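PDB 1MDC: fatty acid-binding protein 2 from Manduca sexta, which binds fatty acids in a 1:1 molar ratio, holding the hydrophobic ligand in the interior of its beta-barrel. Local coordinates for residues A[69-74]-A[79-84]; A[104-109]-A[113-118]. All blocks are in the same frame, centred on the assembly; numbering follows the deposited sequence.

Overall arrangement
Contacts 1 and 2 are two beta hairpins of one antiparallel, barrel-forming sheet of the fatty-acid-binding protein family, following each other along the chain. Their centres lie about 18 Å apart, on opposite sides of the chain's centre, and their nearest atoms stay about 5 Å from each other, so they do not touch. A sulfate ion, probably from the crystallisation liquor, bridges the gap: Tyr84 of contact 1 and Lys106 of contact 2 both reach it. Bound palmitic acid lies about 4 Å from the side chains of Ile74 and Val115, one in each contact. Of the hexadecanoate-binding residues, Gln40 is about 2 Å from the Lys106 side chain and about 7 Å from that of Tyr84.

Contact 1: residues A[69-74]-A[79-84]; sequences EFDDVI and SVKSMY. With SO4 (sulfate ion), chain B.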
# COMPACT_ATOMS: atom_id res chain seq x y z
N GLU A 69 0.61 14.15 -7.04
CA GLU A 69 1.58 13.73 -6.06
C GLU A 69 1.46 14.53 -4.77
O GLU A 69 1.13 15.70 -4.81
CB GLU A 69 2.94 14.20 -6.57
CG GLU A 69 3.50 13.49 -7.79
CD GLU A 69 5.02 13.60 -7.87
OE1 GLU A 69 5.61 14.37 -6.98
OE2 GLU A 69 5.64 13.04 -8.72
N PHE A 70 1.74 13.90 -3.64
CA PHE A 70 1.67 14.61 -2.37
C PHE A 70 2.64 14.03 -1.35
O PHE A 70 3.01 12.86 -1.44
CB PHE A 70 0.26 14.53 -1.82
CG PHE A 70 -0.32 13.15 -1.56
CD1 PHE A 70 -0.82 12.37 -2.63
CD2 PHE A 70 -0.43 12.63 -0.27
CE1 PHE A 70 -1.37 11.12 -2.38
CE2 PHE A 70 -0.99 11.38 -0.01
CZ PHE A 70 -1.49 10.62 -1.08
N ASP A 71 3.06 14.86 -0.38
CA ASP A 71 3.96 14.45 0.67
C ASP A 71 3.15 13.52 1.55
O ASP A 71 1.99 13.79 1.88
CB ASP A 71 4.44 15.64 1.47
CG ASP A 71 5.24 16.60 0.66
OD1 ASP A 71 6.11 16.09 -0.14
OD2 ASP A 71 5.07 17.76 0.77
N ASP A 72 3.74 12.40 1.93
CA ASP A 72 3.04 11.41 2.74
C ASP A 72 3.94 10.61 3.69
O ASP A 72 5.15 10.69 3.62
CB ASP A 72 2.43 10.45 1.65
CG ASP A 72 1.31 9.44 2.00
OD1 ASP A 72 0.68 9.65 3.11
OD2 ASP A 72 1.06 8.52 1.27
N VAL A 73 3.30 9.84 4.57
CA VAL A 73 3.98 8.99 5.54
C VAL A 73 3.28 7.64 5.49
O VAL A 73 2.08 7.57 5.72
CB VAL A 73 3.92 9.56 6.93
CG1 VAL A 73 4.69 8.60 7.82
CG2 VAL A 73 4.53 10.95 7.00
N ILE A 74 4.02 6.59 5.17
CA ILE A 74 3.44 5.26 5.09
C ILE A 74 4.24 4.22 5.86
O ILE A 74 5.34 4.49 6.38
CB ILE A 74 3.40 4.83 3.60
CG1 ILE A 74 4.79 4.79 3.04
CG2 ILE A 74 2.54 5.80 2.75
CD1 ILE A 74 4.84 3.93 1.77
N SER A 79 8.86 8.55 5.29
CA SER A 79 8.48 9.77 4.55
C SER A 79 8.61 9.56 3.07
O SER A 79 9.67 9.20 2.60
CB SER A 79 9.39 10.98 4.86
OG SER A 79 9.30 11.21 6.28
N VAL A 80 7.56 9.79 2.32
CA VAL A 80 7.69 9.61 0.88
C VAL A 80 6.83 10.63 0.11
O VAL A 80 6.12 11.44 0.70
CB VAL A 80 7.13 8.20 0.49
CG1 VAL A 80 7.92 7.11 1.26
CG2 VAL A 80 5.60 8.08 0.82
N LYS A 81 6.92 10.58 -1.20
CA LYS A 81 6.13 11.40 -2.07
C LYS A 81 5.20 10.30 -2.64
O LYS A 81 5.71 9.32 -3.21
CB LYS A 81 6.87 12.02 -3.21
CG LYS A 81 6.00 13.01 -3.90
CD LYS A 81 5.98 14.30 -3.11
CE LYS A 81 6.60 15.43 -3.89
NZ LYS A 81 6.97 16.53 -3.02
N SER A 82 3.87 10.37 -2.49
CA SER A 82 3.02 9.30 -3.04
C SER A 82 2.22 9.82 -4.22
O SER A 82 1.96 11.01 -4.31
CB SER A 82 1.93 8.85 -1.97
OG SER A 82 2.36 8.05 -0.92
N MET A 83 1.80 8.94 -5.10
CA MET A 83 0.98 9.33 -6.23
C MET A 83 0.08 8.16 -6.54
O MET A 83 0.57 7.07 -6.85
CB MET A 83 1.73 9.81 -7.50
CG MET A 83 0.83 10.55 -8.47
SD MET A 83 0.43 9.40 -9.77
CE MET A 83 1.64 9.85 -10.94
N TYR A 84 -1.24 8.32 -6.44
CA TYR A 84 -2.06 7.19 -6.76
C TYR A 84 -2.79 7.50 -8.06
O TYR A 84 -3.14 8.65 -8.31
CB TYR A 84 -3.20 7.00 -5.77
CG TYR A 84 -2.91 6.54 -4.37
CD1 TYR A 84 -2.31 7.42 -3.45
CD2 TYR A 84 -3.23 5.24 -4.00
CE1 TYR A 84 -2.07 6.98 -2.16
CE2 TYR A 84 -2.97 4.78 -2.73
CZ TYR A 84 -2.40 5.68 -1.80
OH TYR A 84 -2.17 5.25 -0.51
S SO4 B . -1.76 1.61 -0.13
O1 SO4 B . -2.70 2.39 -0.94
O2 SO4 B . -2.38 0.37 0.28
O3 SO4 B . -0.56 1.25 -0.90
O4 SO4 B . -1.39 2.40 1.09
O HOH W 1 -1.19 6.58 1.40
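Asp72 and Ser82 form a short side-chain hydrogen bond, with OG of Ser82 donating to OD2 of Asp72 at 2.6 Å through the anti lone pair of the carboxylate. The Asp72 torsion, with CG turned opposite the backbone N (chi1 -165°), carries the carboxylate along the inner side of the hairpin to this hydroxyl. Water 1 gives a second proton to Asp72 OD2 and lies 2.5 Å from Tyr84 OH, tying the carboxylate to the phenol that sits 2.9 Å from O1 of the sulfate. On the other face, Lys81 NZ makes a salt bridge to Asp71 OD1 at 3.0 Å, approaching on the syn side but 29° out of the carboxylate plane. Two kinks shape the aliphatic chain of Lys81, and its CG and CE both pass 3.4 Å from Glu69 OE1.

Two antiparallel hydrogen-bonded pairs, Phe70 with Ser82 and Asp72 with Val80, fix the register; the short strand axes make a 118° angle, far from a straight antiparallel run and consistent with strong twisting or coiling of the hairpin here. Phe70 lays one ring face over Ser82 CB, a CH-pi contact offset toward the rim. Its CZ meets CE1 of Tyr84 at 3.8 Å, near the plane of both rings, so the aromatics touch by their edges. Farther along, Ile74 CG1 rests 4.1 Å from Val80 CG2, the two side chains lying roughly perpendicular.

Strand 70-74 is the outermost strand at this end of the sheet, while strand 78-87 pairs on its other side with strand 90-97. From that neighbour His93 hydrogen-bonds Ser82 OG and stacks on Tyr84, whose ring also stacks with Phe64, and Ile74 touches the palmitic acid inside the barrel.

Contact 2: residues A[104-109]-A[113-118]; sequences FKKEYN and LVVTIT. With SO4 (sulfate ion), chain B.
Residues 104-109 and 113-118 pair as an antiparallel beta hairpin of the fatty-acid-binding barrel, their axes 164° apart and their register set by two hydrogen-bonded pairs, Lys105 with Thr116 and Glu107 with Val114.

Phe104, Lys106, Tyr108, Leu113, Val115 and Ile117 share the face toward the barrel interior. Leu113 sets its CD1 methyl 3.7 Å above the plane of the Tyr108 ring and over its centre, a CH-pi contact only 8° off the ring normal. A chi1 of 158° turns CG of Leu113 toward Tyr108, and chi2 then puts CD1 over the ring and CD2 near its rim, 3.9 Å from Tyr108 CE2. At the other end, Ile117 CG1 comes against the edge of the Phe104 ring, in its plane, 3.7 Å from CD1.

Between them Lys106 runs alongside Val115, with CG of the lysine 4.1 Å from CG2 of the valine, and both residues touch the bound palmitic acid. Val115 also pairs through its backbone with Arg128, a hexadecanoate-binding residue of strand 122-131. On the reverse face, water 2 lies 2.6 Å from Thr116 OG1 and within hydrogen-bonding distance of Lys105 O and Glu107 OE1, while Arg127 binds the threonine hydroxyl.

A kink about the CG-CD bond turns the ammonium of Lys106 to the hexadecanoate-binding Gln40, whose OE1 it hydrogen-bonds, and to the sulfate, where NZ donates to O1 at 2.7 Å and to O2 at 2.8 Å.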
# COMPACT_ATOMS: atom_id res chain seq x y z
N PHE A 104 3.09 -0.14 -6.05
CA PHE A 104 2.19 -1.08 -5.39
C PHE A 104 0.96 -1.10 -6.30
O PHE A 104 0.22 -0.12 -6.35
CB PHE A 104 1.74 -0.62 -4.00
CG PHE A 104 2.90 -0.25 -3.11
CD1 PHE A 104 3.68 -1.18 -2.52
CD2 PHE A 104 3.15 1.12 -2.85
CE1 PHE A 104 4.76 -0.79 -1.68
CE2 PHE A 104 4.19 1.53 -2.03
CZ PHE A 104 5.00 0.55 -1.46
N LYS A 105 0.77 -2.20 -7.06
CA LYS A 105 -0.36 -2.36 -7.99
C LYS A 105 -1.49 -3.08 -7.24
O LYS A 105 -1.35 -4.25 -6.86
CB LYS A 105 0.11 -3.04 -9.30
CG LYS A 105 -0.94 -3.04 -10.45
CD LYS A 105 -0.42 -3.88 -11.65
CE LYS A 105 -1.40 -4.61 -12.61
NZ LYS A 105 -1.11 -4.35 -14.04
N LYS A 106 -2.60 -2.36 -7.00
CA LYS A 106 -3.72 -2.94 -6.26
C LYS A 106 -4.85 -3.32 -7.19
O LYS A 106 -5.46 -2.45 -7.78
CB LYS A 106 -4.19 -1.90 -5.27
CG LYS A 106 -3.03 -1.29 -4.50
CD LYS A 106 -3.36 -0.23 -3.42
CE LYS A 106 -4.31 -0.63 -2.33
NZ LYS A 106 -4.62 0.52 -1.42
N GLU A 107 -5.11 -4.60 -7.32
CA GLU A 107 -6.17 -5.07 -8.20
C GLU A 107 -7.33 -5.64 -7.42
O GLU A 107 -7.18 -6.62 -6.70
CB GLU A 107 -5.60 -6.11 -9.18
CG GLU A 107 -4.57 -5.54 -10.19
CD GLU A 107 -3.99 -6.64 -11.05
OE1 GLU A 107 -3.16 -7.43 -10.64
OE2 GLU A 107 -4.52 -6.73 -12.23
N TYR A 108 -8.51 -5.05 -7.57
CA TYR A 108 -9.68 -5.55 -6.86
C TYR A 108 -10.57 -6.40 -7.76
O TYR A 108 -10.79 -6.04 -8.90
CB TYR A 108 -10.53 -4.35 -6.45
CG TYR A 108 -9.88 -3.43 -5.38
CD1 TYR A 108 -9.06 -2.37 -5.79
CD2 TYR A 108 -10.14 -3.64 -4.03
CE1 TYR A 108 -8.48 -1.52 -4.84
CE2 TYR A 108 -9.58 -2.79 -3.07
CZ TYR A 108 -8.76 -1.73 -3.49
OH TYR A 108 -8.19 -0.88 -2.55
N ASN A 109 -11.06 -7.51 -7.24
CA ASN A 109 -11.91 -8.44 -7.95
C ASN A 109 -12.81 -9.07 -6.91
O ASN A 109 -12.47 -10.02 -6.22
CB ASN A 109 -11.14 -9.47 -8.83
CG ASN A 109 -12.04 -10.65 -9.34
OD1 ASN A 109 -13.23 -10.47 -9.78
ND2 ASN A 109 -11.48 -11.86 -9.24
N LEU A 113 -8.44 -8.74 -3.05
CA LEU A 113 -7.60 -7.60 -3.41
C LEU A 113 -6.18 -8.20 -3.52
O LEU A 113 -5.77 -8.87 -2.58
CB LEU A 113 -7.68 -6.45 -2.39
CG LEU A 113 -6.47 -5.48 -2.39
CD1 LEU A 113 -6.26 -4.68 -3.70
CD2 LEU A 113 -6.64 -4.48 -1.24
N VAL A 114 -5.47 -8.01 -4.64
CA VAL A 114 -4.13 -8.56 -4.79
C VAL A 114 -3.23 -7.38 -4.97
O VAL A 114 -3.52 -6.56 -5.80
CB VAL A 114 -4.05 -9.44 -6.06
CG1 VAL A 114 -2.63 -10.03 -6.19
CG2 VAL A 114 -5.08 -10.62 -6.02
N VAL A 115 -2.16 -7.26 -4.20
CA VAL A 115 -1.26 -6.15 -4.35
C VAL A 115 0.08 -6.72 -4.81
O VAL A 115 0.60 -7.62 -4.16
CB VAL A 115 -1.02 -5.43 -2.99
CG1 VAL A 115 -0.04 -4.25 -3.20
CG2 VAL A 115 -2.32 -4.80 -2.42
N THR A 116 0.59 -6.22 -5.92
CA THR A 116 1.85 -6.69 -6.46
C THR A 116 2.80 -5.54 -6.23
O THR A 116 2.51 -4.43 -6.63
CB THR A 116 1.69 -6.92 -7.94
OG1 THR A 116 0.65 -7.91 -8.02
CG2 THR A 116 3.00 -7.55 -8.47
N ILE A 117 3.93 -5.81 -5.59
CA ILE A 117 4.89 -4.78 -5.31
C ILE A 117 6.23 -5.00 -5.94
O ILE A 117 6.76 -6.10 -5.84
CB ILE A 117 5.08 -4.98 -3.78
CG1 ILE A 117 3.74 -4.80 -3.03
CG2 ILE A 117 6.04 -3.89 -3.36
CD1 ILE A 117 3.80 -5.05 -1.52
N THR A 118 6.74 -3.96 -6.59
CA THR A 118 8.04 -3.99 -7.25
C THR A 118 8.87 -2.83 -6.68
O THR A 118 8.30 -1.84 -6.20
CB THR A 118 7.97 -4.04 -8.74
OG1 THR A 118 7.12 -3.02 -9.18
CG2 THR A 118 7.49 -5.41 -9.23
S SO4 B . -1.76 1.61 -0.13
O1 SO4 B . -2.70 2.39 -0.94
O2 SO4 B . -2.38 0.37 0.28
O3 SO4 B . -0.56 1.25 -0.90
O4 SO4 B . -1.39 2.40 1.09
O HOH W 2 -1.73 -6.86 -8.32